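Flavohemoglobin (Malassezia yamatoensis, PDB 6O0A) probably detoxifies nitric oxide, carrying heme in a globin domain and FAD in a reductase domain that would feed electrons to the heme iron. Local coordinates at residues Ser79-Ile87 with Trp143-Ala151; Val102-Gln112 with Leu154-Tyr162. All blocks are in the same frame, centred on the assembly; numbering follows the deposited sequence. Where two conformers were deposited one is given.

Contact 1 of 2, residues Ser79-Ile87 with Trp143-Ala151; sequences SIAIFAQWI and WTEVYWLLA. With HEM (protoporphyrin IX containing Fe), chain C.
Helical segments Ser79-Ile87 and Trp143-Ala151 cross almost perpendicularly, at 97°, with their axes 10.1 Å apart at closest approach and Ala84 facing Val146 near the crossing. Phe83 and Leu150 make the central pair. With CG anti to the backbone N (chi1 179°), the Phe83 ring extends across to the other helix, where Leu150 CB lies over one face, 4.0 Å from the ring centroid, in a CH-pi contact. Leu150 CD1 lies over the same face nearer Phe83 CD1 and CG, while Ile87 CG2 of the ring's own helix lies against the opposite face. The ring is thus clamped between two aliphatic side chains, and Val146 CG1 closes its edge in plane, 3.9 Å from Phe83 CD2. At the closest backbone pair, Ala84 CB lies against Val146 CG1 and the indole of Trp143, 3.6 Å from Trp143 CZ3. Trp143 NE1 is hydrogen-bonded to Thr31 OG1 of helix 25-53. Toward the heme, Ile80 CG1 packs on Leu150 CD2 at 3.7 Å, and Ile80 CD1 reaches the edge of the Tyr147 ring. Leu150 CD2 also touches the heme methyl CMB (3.5 Å), and Tyr147 CE2 approaches the vinyl carbon CBB at 3.6 Å; the phenol oxygen is hydrogen-bonded to Tyr116 O. Ser79 OG, held by Leu76 O, lies beside CMB as well. The side chains that meet between the helices are almost all apolar or aromatic and buried, so shape rather than polar bonding fits them together, and Ile80, Tyr147 and Leu150 also line one edge of the heme at its CMB methyl and CBB vinyl.

Contact 2 of 2, residues Val102-Gln112 with Leu154-Tyr162; sequences VANKHASLGLQ and LINLERKLY. With HEM (protoporphyrin IX containing Fe), chain C.
His106 and Glu158 meet through a hydrogen bond of 2.7 Å from His106 ND1 to Glu158 OE2, somewhat bent (146° at the hydrogen). The carboxylate oxygen lies close to the imidazole plane, but the two flat groups are turned 72° apart, and the N-H reaches OE2 from above the carboxylate plane. Through its other nitrogen, NE2, His106 binds the heme iron at 2.2 Å. Its CG lies anti to the carbonyl carbon (chi1 -79°), which takes the ring between Glu158 and the iron. Val102 CG1 and Leu111 CD2 press on opposite faces of the imidazole and, with the bonds at both nitrogens, limit its rotation. The acidic partner would be expected to make the imidazole a more electron-rich ligand. Glu158 OE1 is held in turn by Tyr116 OH and by a water that also donates to Leu111 O.

A second polar link lies past the helix end, where Gly110, with positive phi, closes a Schellman motif. Tyr162 OH donates to Leu111 O at 2.7 Å, coming from above the carbonyl plane, and thereby ties the turn to the other helix.

The apolar contacts fill the crossing of helices 102-108 and 154-162. Ala103 is a knob in the hole formed by Leu154, Leu157, Glu158 and Leu161, its CB 3.7 Å from Leu157 CB. Ala107 CB packs against Leu161 CD1 and Tyr162 CE1. Leu154 points its CD2 at Val102 CG1 and its CD1 at the porphyrin.

An iron-binding histidine on helix 96-108, hydrogen-bonded to a glutamate on helix 137-163, marks the proximal heme pocket of the flavohemoglobin globin domain.

How the contacts relate
Contacts 1 and 2 have their centres about 17 Å apart in the helical globin domain and share the long helix 137-163. Their segments alternate along the chain: 79-87 and 102-112 come first, on successive helices 75-89 and 96-108, followed by 143-151 and 154-162 on the shared helix. Each contact touches the heme: contact 1 beside its methyl and vinyl groups, contact 2 at the iron. Contact 2 also faces the reductase part, for Lys105 touches both heme and FAD, while Asn104 is hydrogen-bonded to Ser100 O of its own helix and, through OD1, to Gly266 N. The shared helix thus runs from the heme's methyl and vinyl edge to its proximal side, while helix 96-108 carries the link to the flavin.

Contact 1 of 2, residues Ser79-Ile87 with Trp143-Ala151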
loop_
_atom_site.group_PDB
_atom_site.type_symbol
_atom_site.label_atom_id
_atom_site.label_comp_id
_atom_site.label_asym_id
_atom_site.label_seq_id
_atom_site.Cartn_x
_atom_site.Cartn_y
_atom_site.Cartn_z
ATOM N N SER A 79 -14.253 1.043 4.397
ATOM C CA SER A 79 -13.672 2.327 4.777
ATOM C C SER A 79 -14.741 3.398 4.941
ATOM O O SER A 79 -14.564 4.330 5.730
ATOM C CB SER A 79 -12.650 2.769 3.730
ATOM O OG SER A 79 -13.297 3.085 2.509
ATOM N N ILE A 80 -15.846 3.300 4.194
ATOM C CA ILE A 80 -16.926 4.267 4.369
ATOM C C ILE A 80 -17.558 4.107 5.750
ATOM O O ILE A 80 -17.911 5.099 6.404
ATOM C CB ILE A 80 -17.963 4.134 3.232
ATOM C CG1 ILE A 80 -17.320 4.472 1.885
ATOM C CG2 ILE A 80 -19.160 5.052 3.484
ATOM C CD1 ILE A 80 -18.221 4.215 0.663
ATOM N N ALA A 81 -17.671 2.868 6.234
ATOM C CA ALA A 81 -18.196 2.639 7.579
ATOM C C ALA A 81 -17.220 3.122 8.650
ATOM O O ALA A 81 -17.632 3.735 9.645
ATOM C CB ALA A 81 -18.510 1.158 7.771
ATOM N N ILE A 82 -15.928 2.832 8.478
ATOM C CA ILE A 82 -14.919 3.360 9.393
ATOM C C ILE A 82 -14.991 4.879 9.437
ATOM O O ILE A 82 -14.926 5.492 10.511
ATOM C CB ILE A 82 -13.519 2.872 8.975
ATOM C CG1 ILE A 82 -13.396 1.360 9.169
ATOM C CG2 ILE A 82 -12.430 3.607 9.751
ATOM C CD1 ILE A 82 -12.139 0.773 8.563
ATOM N N PHE A 83 -15.125 5.504 8.269
ATOM C CA PHE A 83 -15.166 6.960 8.181
ATOM C C PHE A 83 -16.383 7.512 8.910
ATOM O O PHE A 83 -16.283 8.486 9.668
ATOM C CB PHE A 83 -15.170 7.369 6.704
ATOM C CG PHE A 83 -15.237 8.850 6.471
ATOM C CD1 PHE A 83 -14.110 9.637 6.604
ATOM C CD2 PHE A 83 -16.429 9.449 6.080
ATOM C CE1 PHE A 83 -14.163 11.002 6.372
ATOM C CE2 PHE A 83 -16.490 10.815 5.842
ATOM C CZ PHE A 83 -15.361 11.590 5.989
ATOM N N ALA A 84 -17.542 6.887 8.696
ATOM C CA ALA A 84 -18.762 7.314 9.379
ATOM C C ALA A 84 -18.587 7.284 10.891
ATOM O O ALA A 84 -18.964 8.230 11.592
ATOM C CB ALA A 84 -19.938 6.429 8.960
ATOM N N GLN A 85 -18.017 6.198 11.419
ATOM C CA GLN A 85 -17.786 6.141 12.857
ATOM C C GLN A 85 -16.823 7.236 13.295
ATOM O O GLN A 85 -16.998 7.839 14.360
ATOM C CB GLN A 85 -17.259 4.764 13.258
ATOM C CG GLN A 85 -17.097 4.581 14.764
ATOM C CD GLN A 85 -18.415 4.710 15.516
ATOM O OE1 GLN A 85 -18.842 5.813 15.867
ATOM N NE2 GLN A 85 -19.064 3.579 15.767
ATOM N N TRP A 86 -15.817 7.530 12.467
ATOM C CA TRP A 86 -14.833 8.545 12.827
ATOM C C TRP A 86 -15.473 9.926 12.938
ATOM O O TRP A 86 -15.291 10.628 13.941
ATOM C CB TRP A 86 -13.696 8.567 11.805
ATOM C CG TRP A 86 -12.606 9.515 12.199
ATOM C CD1 TRP A 86 -12.583 10.868 12.005
ATOM C CD2 TRP A 86 -11.389 9.189 12.886
ATOM N NE1 TRP A 86 -11.425 11.399 12.521
ATOM C CE2 TRP A 86 -10.674 10.389 13.063
ATOM C CE3 TRP A 86 -10.830 7.994 13.356
ATOM C CZ2 TRP A 86 -9.428 10.432 13.694
ATOM C CZ3 TRP A 86 -9.592 8.038 13.981
ATOM C CH2 TRP A 86 -8.907 9.250 14.145
ATOM N N ILE A 87 -16.220 10.344 11.911
ATOM C CA ILE A 87 -16.740 11.706 11.921
ATOM C C ILE A 87 -17.845 11.876 12.954
ATOM O O ILE A 87 -18.196 13.012 13.290
ATOM C CB ILE A 87 -17.225 12.134 10.523
ATOM C CG1 ILE A 87 -18.373 11.251 10.036
ATOM C CG2 ILE A 87 -16.074 12.088 9.525
ATOM C CD1 ILE A 87 -18.876 11.654 8.657
ATOM N N TRP A 143 -26.487 8.679 4.472
ATOM C CA TRP A 143 -25.305 7.970 3.991
ATOM C C TRP A 143 -24.746 8.597 2.716
ATOM O O TRP A 143 -23.531 8.559 2.484
ATOM C CB TRP A 143 -25.634 6.482 3.809
ATOM C CG TRP A 143 -25.633 5.798 5.146
ATOM C CD1 TRP A 143 -26.716 5.531 5.943
ATOM C CD2 TRP A 143 -24.474 5.388 5.894
ATOM N NE1 TRP A 143 -26.300 4.941 7.124
ATOM C CE2 TRP A 143 -24.932 4.844 7.115
ATOM C CE3 TRP A 143 -23.100 5.416 5.640
ATOM C CZ2 TRP A 143 -24.059 4.333 8.079
ATOM C CZ3 TRP A 143 -22.237 4.902 6.594
ATOM C CH2 TRP A 143 -22.722 4.366 7.797
ATOM N N THR A 144 -25.604 9.208 1.900
ATOM C CA THR A 144 -25.110 9.987 0.770
ATOM C C THR A 144 -24.227 11.143 1.237
ATOM O O THR A 144 -23.178 11.414 0.639
ATOM C CB THR A 144 -26.297 10.482 -0.056
ATOM O OG1 THR A 144 -26.969 9.342 -0.610
ATOM C CG2 THR A 144 -25.848 11.416 -1.174
ATOM N N GLU A 145 -24.632 11.835 2.310
ATOM C CA GLU A 145 -23.797 12.902 2.845
ATOM C C GLU A 145 -22.437 12.364 3.277
ATOM O O GLU A 145 -21.400 12.965 2.972
ATOM C CB GLU A 145 -24.492 13.586 4.020
ATOM C CG GLU A 145 -23.714 14.812 4.493
ATOM C CD GLU A 145 -24.356 15.529 5.667
ATOM O OE1 GLU A 145 -25.557 15.305 5.936
ATOM O OE2 GLU A 145 -23.644 16.320 6.323
ATOM N N VAL A 146 -22.432 11.228 3.985
ATOM C CA VAL A 146 -21.189 10.583 4.401
ATOM C C VAL A 146 -20.328 10.262 3.186
ATOM O O VAL A 146 -19.133 10.575 3.153
ATOM C CB VAL A 146 -21.493 9.314 5.224
ATOM C CG1 VAL A 146 -20.212 8.531 5.541
ATOM C CG2 VAL A 146 -22.224 9.670 6.503
ATOM N N TYR A 147 -20.931 9.658 2.155
ATOM C CA TYR A 147 -20.174 9.324 0.954
ATOM C C TYR A 147 -19.503 10.558 0.358
ATOM O O TYR A 147 -18.322 10.525 0.005
ATOM C CB TYR A 147 -21.073 8.663 -0.098
ATOM C CG TYR A 147 -20.304 8.330 -1.374
ATOM C CD1 TYR A 147 -20.167 9.260 -2.410
ATOM C CD2 TYR A 147 -19.679 7.098 -1.522
ATOM C CE1 TYR A 147 -19.437 8.960 -3.569
ATOM C CE2 TYR A 147 -18.952 6.787 -2.678
ATOM C CZ TYR A 147 -18.831 7.727 -3.688
ATOM O OH TYR A 147 -18.104 7.410 -4.826
ATOM N N TRP A 148 -20.254 11.647 0.187
ATOM C CA TRP A 148 -19.686 12.781 -0.536
ATOM C C TRP A 148 -18.680 13.562 0.300
ATOM O O TRP A 148 -17.754 14.159 -0.261
ATOM C CB TRP A 148 -20.806 13.682 -1.071
ATOM C CG TRP A 148 -21.406 13.041 -2.296
ATOM C CD1 TRP A 148 -22.671 12.552 -2.441
ATOM C CD2 TRP A 148 -20.719 12.742 -3.520
ATOM N NE1 TRP A 148 -22.824 11.997 -3.692
ATOM C CE2 TRP A 148 -21.639 12.102 -4.372
ATOM C CE3 TRP A 148 -19.417 12.972 -3.983
ATOM C CZ2 TRP A 148 -21.298 11.686 -5.661
ATOM C CZ3 TRP A 148 -19.082 12.561 -5.261
ATOM C CH2 TRP A 148 -20.016 11.923 -6.082
ATOM N N LEU A 149 -18.821 13.560 1.627
ATOM C CA LEU A 149 -17.773 14.133 2.466
ATOM C C LEU A 149 -16.453 13.422 2.226
ATOM O O LEU A 149 -15.401 14.063 2.094
ATOM C CB LEU A 149 -18.155 14.024 3.938
ATOM C CG LEU A 149 -19.169 15.019 4.484
ATOM C CD1 LEU A 149 -19.536 14.634 5.900
ATOM C CD2 LEU A 149 -18.571 16.410 4.439
ATOM N N LEU A 150 -16.497 12.093 2.178
ATOM C CA LEU A 150 -15.294 11.295 1.975
ATOM C C LEU A 150 -14.769 11.448 0.551
ATOM O O LEU A 150 -13.569 11.647 0.339
ATOM C CB LEU A 150 -15.615 9.839 2.298
ATOM C CG LEU A 150 -14.599 8.705 2.199
ATOM C CD1 LEU A 150 -13.355 9.042 2.976
ATOM C CD2 LEU A 150 -15.248 7.462 2.762
ATOM N N ALA A 151 -15.658 11.363 -0.440
ATOM C CA ALA A 151 -15.236 11.534 -1.827
ATOM C C ALA A 151 -14.572 12.887 -2.047
ATOM O O ALA A 151 -13.538 12.978 -2.722
ATOM C CB ALA A 151 -16.434 11.373 -2.762
HETATM C CHA HEM C . -8.708 0.820 -3.407
HETATM C CHB HEM C . -11.833 3.458 -0.747
HETATM C CHC HEM C . -13.599 5.444 -4.807
HETATM C CHD HEM C . -10.961 2.344 -7.446
HETATM C C1A HEM C . -9.383 1.377 -2.334
HETATM C C2A HEM C . -9.144 1.095 -0.936
HETATM C C3A HEM C . -9.997 1.825 -0.207
HETATM C C4A HEM C . -10.830 2.586 -1.116
HETATM C CMA HEM C . -10.117 1.853 1.331
HETATM C CAA HEM C . -8.058 0.140 -0.398
HETATM C CBA HEM C . -6.814 1.008 -0.227
HETATM C CGA HEM C . -5.650 0.156 0.218
HETATM O O1A HEM C . -5.385 -0.890 -0.425
HETATM O O2A HEM C . -4.982 0.524 1.214
HETATM C C1B HEM C . -12.581 4.236 -1.608
HETATM C C2B HEM C . -13.612 5.184 -1.228
HETATM C C3B HEM C . -14.116 5.724 -2.354
HETATM C C4B HEM C . -13.400 5.148 -3.477
HETATM C CMB HEM C . -14.019 5.443 0.237
HETATM C CAB HEM C . -15.225 6.794 -2.520
HETATM C CBB HEM C . -15.678 7.587 -1.536
HETATM C C1C HEM C . -13.063 4.744 -5.868
HETATM C C2C HEM C . -13.415 4.933 -7.251
HETATM C C3C HEM C . -12.686 4.080 -7.996
HETATM C C4C HEM C . -11.863 3.315 -7.085
HETATM C CMC HEM C . -14.443 5.988 -7.718
HETATM C CAC HEM C . -12.687 3.834 -9.528
HETATM C CBC HEM C . -13.773 4.048 -10.295
HETATM C C1D HEM C . -10.128 1.678 -6.572
HETATM C C2D HEM C . -9.166 0.666 -6.967
HETATM C C3D HEM C . -8.551 0.232 -5.869
HETATM C C4D HEM C . -9.085 0.957 -4.727
HETATM C CMD HEM C . -8.944 0.191 -8.422
HETATM C CAD HEM C . -7.453 -0.853 -5.827
HETATM C CBD HEM C . -8.058 -2.107 -5.201
HETATM C CGD HEM C . -8.878 -2.889 -6.202
HETATM O O1D HEM C . -8.387 -3.147 -7.334
HETATM O O2D HEM C . -10.028 -3.280 -5.858
HETATM N NA HEM C . -10.421 2.293 -2.406
HETATM N NB HEM C . -12.482 4.241 -2.982
HETATM N NC HEM C . -12.104 3.751 -5.792
HETATM N ND HEM C . -10.044 1.840 -5.203
HETATM FE FE HEM C . -11.078 3.237 -4.090
#

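Contact 2 of 2, residues Val102-Gln112 with Leu154-Tyr162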
loop_
_atom_site.group_PDB
_atom_site.type_symbol
_atom_site.label_atom_id
_atom_site.label_comp_id
_atom_site.label_asym_id
_atom_site.label_seq_id
_atom_site.Cartn_x
_atom_site.Cartn_y
_atom_site.Cartn_z
ATOM N N VAL A 102 -5.277 5.863 1.019
ATOM C CA VAL A 102 -6.197 5.618 -0.086
ATOM C C VAL A 102 -5.914 6.566 -1.245
ATOM O O VAL A 102 -5.893 6.151 -2.409
ATOM C CB VAL A 102 -7.655 5.735 0.393
ATOM C CG1 VAL A 102 -8.592 5.591 -0.791
ATOM C CG2 VAL A 102 -7.955 4.653 1.433
ATOM N N ALA A 103 -5.698 7.852 -0.947
ATOM C CA ALA A 103 -5.441 8.826 -2.005
ATOM C C ALA A 103 -4.198 8.460 -2.811
ATOM O O ALA A 103 -4.182 8.596 -4.041
ATOM C CB ALA A 103 -5.280 10.223 -1.409
ATOM N N ASN A 104 -3.137 8.017 -2.133
ATOM C CA ASN A 104 -1.918 7.650 -2.847
ATOM C C ASN A 104 -2.145 6.438 -3.741
ATOM O O ASN A 104 -1.648 6.397 -4.874
ATOM C CB ASN A 104 -0.784 7.389 -1.857
ATOM C CG ASN A 104 -0.053 8.673 -1.452
ATOM O OD1 ASN A 104 0.958 9.050 -2.056
ATOM N ND2 ASN A 104 -0.562 9.346 -0.410
ATOM N N LYS A 105 -2.896 5.443 -3.256
ATOM C CA LYS A 105 -3.236 4.294 -4.096
ATOM C C LYS A 105 -4.053 4.729 -5.307
ATOM O O LYS A 105 -3.774 4.324 -6.441
ATOM C CB LYS A 105 -3.999 3.252 -3.279
ATOM C CG LYS A 105 -4.293 1.955 -4.030
ATOM C CD LYS A 105 -3.008 1.227 -4.366
ATOM C CE LYS A 105 -2.315 0.695 -3.110
ATOM N NZ LYS A 105 -2.951 -0.563 -2.624
ATOM N N HIS A 106 -5.079 5.551 -5.075
ATOM C CA HIS A 106 -5.904 6.065 -6.166
ATOM C C HIS A 106 -5.074 6.796 -7.205
ATOM O O HIS A 106 -5.300 6.651 -8.413
ATOM C CB HIS A 106 -6.952 7.016 -5.607
ATOM C CG HIS A 106 -8.108 6.324 -4.983
ATOM N ND1 HIS A 106 -9.091 7.003 -4.297
ATOM C CD2 HIS A 106 -8.447 5.015 -4.944
ATOM C CE1 HIS A 106 -9.993 6.141 -3.864
ATOM N NE2 HIS A 106 -9.613 4.928 -4.230
ATOM N N ALA A 107 -4.157 7.647 -6.751
ATOM C CA ALA A 107 -3.310 8.394 -7.675
ATOM C C ALA A 107 -2.420 7.454 -8.475
ATOM O O ALA A 107 -2.264 7.621 -9.690
ATOM C CB ALA A 107 -2.474 9.422 -6.908
ATOM N N SER A 108 -1.846 6.444 -7.812
ATOM C CA SER A 108 -1.079 5.419 -8.506
ATOM C C SER A 108 -1.873 4.810 -9.649
ATOM O O SER A 108 -1.340 4.576 -10.741
ATOM C CB SER A 108 -0.679 4.323 -7.515
ATOM O OG SER A 108 0.162 3.370 -8.117
ATOM N N LEU A 109 -3.158 4.545 -9.411
ATOM C CA LEU A 109 -4.062 3.954 -10.394
ATOM C C LEU A 109 -4.673 4.986 -11.339
ATOM O O LEU A 109 -5.418 4.616 -12.262
ATOM C CB LEU A 109 -5.155 3.172 -9.649
ATOM C CG LEU A 109 -4.598 2.017 -8.808
ATOM C CD1 LEU A 109 -5.598 1.531 -7.759
ATOM C CD2 LEU A 109 -4.130 0.890 -9.698
ATOM N N GLY A 110 -4.371 6.267 -11.144
ATOM C CA GLY A 110 -4.822 7.293 -12.068
ATOM C C GLY A 110 -6.280 7.664 -11.931
ATOM O O GLY A 110 -6.876 8.162 -12.889
ATOM N N LEU A 111 -6.865 7.447 -10.755
ATOM C CA LEU A 111 -8.293 7.681 -10.567
ATOM C C LEU A 111 -8.666 9.139 -10.804
ATOM O O LEU A 111 -8.068 10.054 -10.229
ATOM C CB LEU A 111 -8.702 7.266 -9.156
ATOM C CG LEU A 111 -10.175 7.499 -8.822
ATOM C CD1 LEU A 111 -11.059 6.718 -9.789
ATOM C CD2 LEU A 111 -10.480 7.125 -7.373
ATOM N N GLN A 112 -9.697 9.355 -11.634
ATOM C CA GLN A 112 -10.129 10.704 -11.941
ATOM C C GLN A 112 -11.426 11.047 -11.211
ATOM O O GLN A 112 -12.257 10.167 -10.948
ATOM C CB GLN A 112 -10.309 10.861 -13.454
ATOM C CG GLN A 112 -9.018 10.575 -14.227
ATOM C CD GLN A 112 -7.909 11.562 -13.870
ATOM O OE1 GLN A 112 -8.113 12.775 -13.915
ATOM N NE2 GLN A 112 -6.738 11.046 -13.505
ATOM N N LEU A 154 -11.030 12.881 -0.537
ATOM C CA LEU A 154 -10.097 12.106 -1.357
ATOM C C LEU A 154 -9.767 12.823 -2.661
ATOM O O LEU A 154 -8.601 12.873 -3.072
ATOM C CB LEU A 154 -10.683 10.725 -1.647
ATOM C CG LEU A 154 -10.743 9.758 -0.465
ATOM C CD1 LEU A 154 -11.511 8.491 -0.849
ATOM C CD2 LEU A 154 -9.319 9.433 0.010
ATOM N N ILE A 155 -10.780 13.381 -3.326
ATOM C CA ILE A 155 -10.559 14.123 -4.566
ATOM C C ILE A 155 -9.576 15.270 -4.342
ATOM O O ILE A 155 -8.664 15.498 -5.152
ATOM C CB ILE A 155 -11.911 14.619 -5.121
ATOM C CG1 ILE A 155 -12.668 13.452 -5.756
ATOM C CG2 ILE A 155 -11.714 15.764 -6.105
ATOM C CD1 ILE A 155 -14.162 13.703 -5.942
ATOM N N ASN A 156 -9.736 15.998 -3.232
ATOM C CA ASN A 156 -8.833 17.102 -2.928
ATOM C C ASN A 156 -7.408 16.613 -2.710
ATOM O O ASN A 156 -6.453 17.224 -3.204
ATOM C CB ASN A 156 -9.330 17.864 -1.702
ATOM C CG ASN A 156 -10.550 18.712 -2.012
ATOM O OD1 ASN A 156 -10.822 19.012 -3.177
ATOM N ND2 ASN A 156 -11.287 19.111 -0.976
ATOM N N LEU A 157 -7.246 15.512 -1.971
ATOM C CA LEU A 157 -5.910 14.958 -1.759
ATOM C C LEU A 157 -5.300 14.481 -3.069
ATOM O O LEU A 157 -4.112 14.705 -3.330
ATOM C CB LEU A 157 -5.965 13.807 -0.750
ATOM C CG LEU A 157 -6.265 14.179 0.704
ATOM C CD1 LEU A 157 -6.442 12.941 1.567
ATOM C CD2 LEU A 157 -5.158 15.063 1.264
ATOM N N GLU A 158 -6.101 13.821 -3.907
ATOM C CA GLU A 158 -5.583 13.279 -5.155
ATOM C C GLU A 158 -5.198 14.394 -6.119
ATOM O O GLU A 158 -4.182 14.297 -6.815
ATOM C CB GLU A 158 -6.623 12.329 -5.757
ATOM C CG GLU A 158 -6.660 11.001 -5.003
ATOM C CD GLU A 158 -8.026 10.345 -4.923
ATOM O OE1 GLU A 158 -8.924 10.667 -5.734
ATOM O OE2 GLU A 158 -8.181 9.483 -4.032
ATOM N N ARG A 159 -5.982 15.475 -6.148
ATOM C CA ARG A 159 -5.627 16.620 -6.977
ATOM C C ARG A 159 -4.260 17.176 -6.595
ATOM O O ARG A 159 -3.443 17.496 -7.468
ATOM C CB ARG A 159 -6.701 17.704 -6.859
ATOM C CG ARG A 159 -6.345 18.968 -7.596
ATOM C CD ARG A 159 -7.407 20.039 -7.427
ATOM N NE ARG A 159 -8.729 19.560 -7.814
ATOM C CZ ARG A 159 -9.730 19.358 -6.966
ATOM N NH1 ARG A 159 -9.565 19.610 -5.672
ATOM N NH2 ARG A 159 -10.900 18.918 -7.416
ATOM N N LYS A 160 -3.983 17.279 -5.294
ATOM C CA LYS A 160 -2.684 17.777 -4.852
ATOM C C LYS A 160 -1.560 16.826 -5.246
ATOM O O LYS A 160 -0.454 17.269 -5.592
ATOM C CB LYS A 160 -2.695 17.996 -3.339
ATOM C CG LYS A 160 -3.656 19.090 -2.877
ATOM C CD LYS A 160 -3.590 19.285 -1.365
ATOM C CE LYS A 160 -4.507 20.402 -0.908
ATOM N NZ LYS A 160 -4.136 21.702 -1.540
ATOM N N LEU A 161 -1.813 15.516 -5.175
ATOM C CA LEU A 161 -0.796 14.541 -5.565
ATOM C C LEU A 161 -0.474 14.658 -7.047
ATOM O O LEU A 161 0.697 14.630 -7.446
ATOM C CB LEU A 161 -1.259 13.122 -5.225
ATOM C CG LEU A 161 -1.370 12.765 -3.741
ATOM C CD1 LEU A 161 -2.113 11.468 -3.530
ATOM C CD2 LEU A 161 0.032 12.663 -3.142
ATOM N N TYR A 162 -1.508 14.769 -7.884
ATOM C CA TYR A 162 -1.284 14.908 -9.318
ATOM C C TYR A 162 -0.509 16.175 -9.641
ATOM O O TYR A 162 0.311 16.179 -10.569
ATOM C CB TYR A 162 -2.621 14.912 -10.061
ATOM C CG TYR A 162 -3.357 13.589 -10.055
ATOM C CD1 TYR A 162 -2.664 12.383 -10.163
ATOM C CD2 TYR A 162 -4.747 13.548 -9.955
ATOM C CE1 TYR A 162 -3.335 11.172 -10.174
ATOM C CE2 TYR A 162 -5.425 12.334 -9.960
ATOM C CZ TYR A 162 -4.713 11.155 -10.066
ATOM O OH TYR A 162 -5.377 9.940 -10.076
HETATM C CHA HEM C . -8.708 0.820 -3.407
HETATM C CHB HEM C . -11.833 3.458 -0.747
HETATM C CHC HEM C . -13.599 5.444 -4.807
HETATM C CHD HEM C . -10.961 2.344 -7.446
HETATM C C1A HEM C . -9.383 1.377 -2.334
HETATM C C2A HEM C . -9.144 1.095 -0.936
HETATM C C3A HEM C . -9.997 1.825 -0.207
HETATM C C4A HEM C . -10.830 2.586 -1.116
HETATM C CMA HEM C . -10.117 1.853 1.331
HETATM C CAA HEM C . -8.058 0.140 -0.398
HETATM C CBA HEM C . -6.814 1.008 -0.227
HETATM C CGA HEM C . -5.650 0.156 0.218
HETATM O O1A HEM C . -5.385 -0.890 -0.425
HETATM O O2A HEM C . -4.982 0.524 1.214
HETATM C C1B HEM C . -12.581 4.236 -1.608
HETATM C C2B HEM C . -13.612 5.184 -1.228
HETATM C C3B HEM C . -14.116 5.724 -2.354
HETATM C C4B HEM C . -13.400 5.148 -3.477
HETATM C CMB HEM C . -14.019 5.443 0.237
HETATM C CAB HEM C . -15.225 6.794 -2.520
HETATM C CBB HEM C . -15.678 7.587 -1.536
HETATM C C1C HEM C . -13.063 4.744 -5.868
HETATM C C2C HEM C . -13.415 4.933 -7.251
HETATM C C3C HEM C . -12.686 4.080 -7.996
HETATM C C4C HEM C . -11.863 3.315 -7.085
HETATM C CMC HEM C . -14.443 5.988 -7.718
HETATM C CAC HEM C . -12.687 3.834 -9.528
HETATM C CBC HEM C . -13.773 4.048 -10.295
HETATM C C1D HEM C . -10.128 1.678 -6.572
HETATM C C2D HEM C . -9.166 0.666 -6.967
HETATM C C3D HEM C . -8.551 0.232 -5.869
HETATM C C4D HEM C . -9.085 0.957 -4.727
HETATM C CMD HEM C . -8.944 0.191 -8.422
HETATM C CAD HEM C . -7.453 -0.853 -5.827
HETATM C CBD HEM C . -8.058 -2.107 -5.201
HETATM C CGD HEM C . -8.878 -2.889 -6.202
HETATM O O1D HEM C . -8.387 -3.147 -7.334
HETATM O O2D HEM C . -10.028 -3.280 -5.858
HETATM N NA HEM C . -10.421 2.293 -2.406
HETATM N NB HEM C . -12.482 4.241 -2.982
HETATM N NC HEM C . -12.104 3.751 -5.792
HETATM N ND HEM C . -10.044 1.840 -5.203
HETATM FE FE HEM C . -11.078 3.237 -4.090
HETATM O O HOH W 1 -9.248 11.729 -8.189
#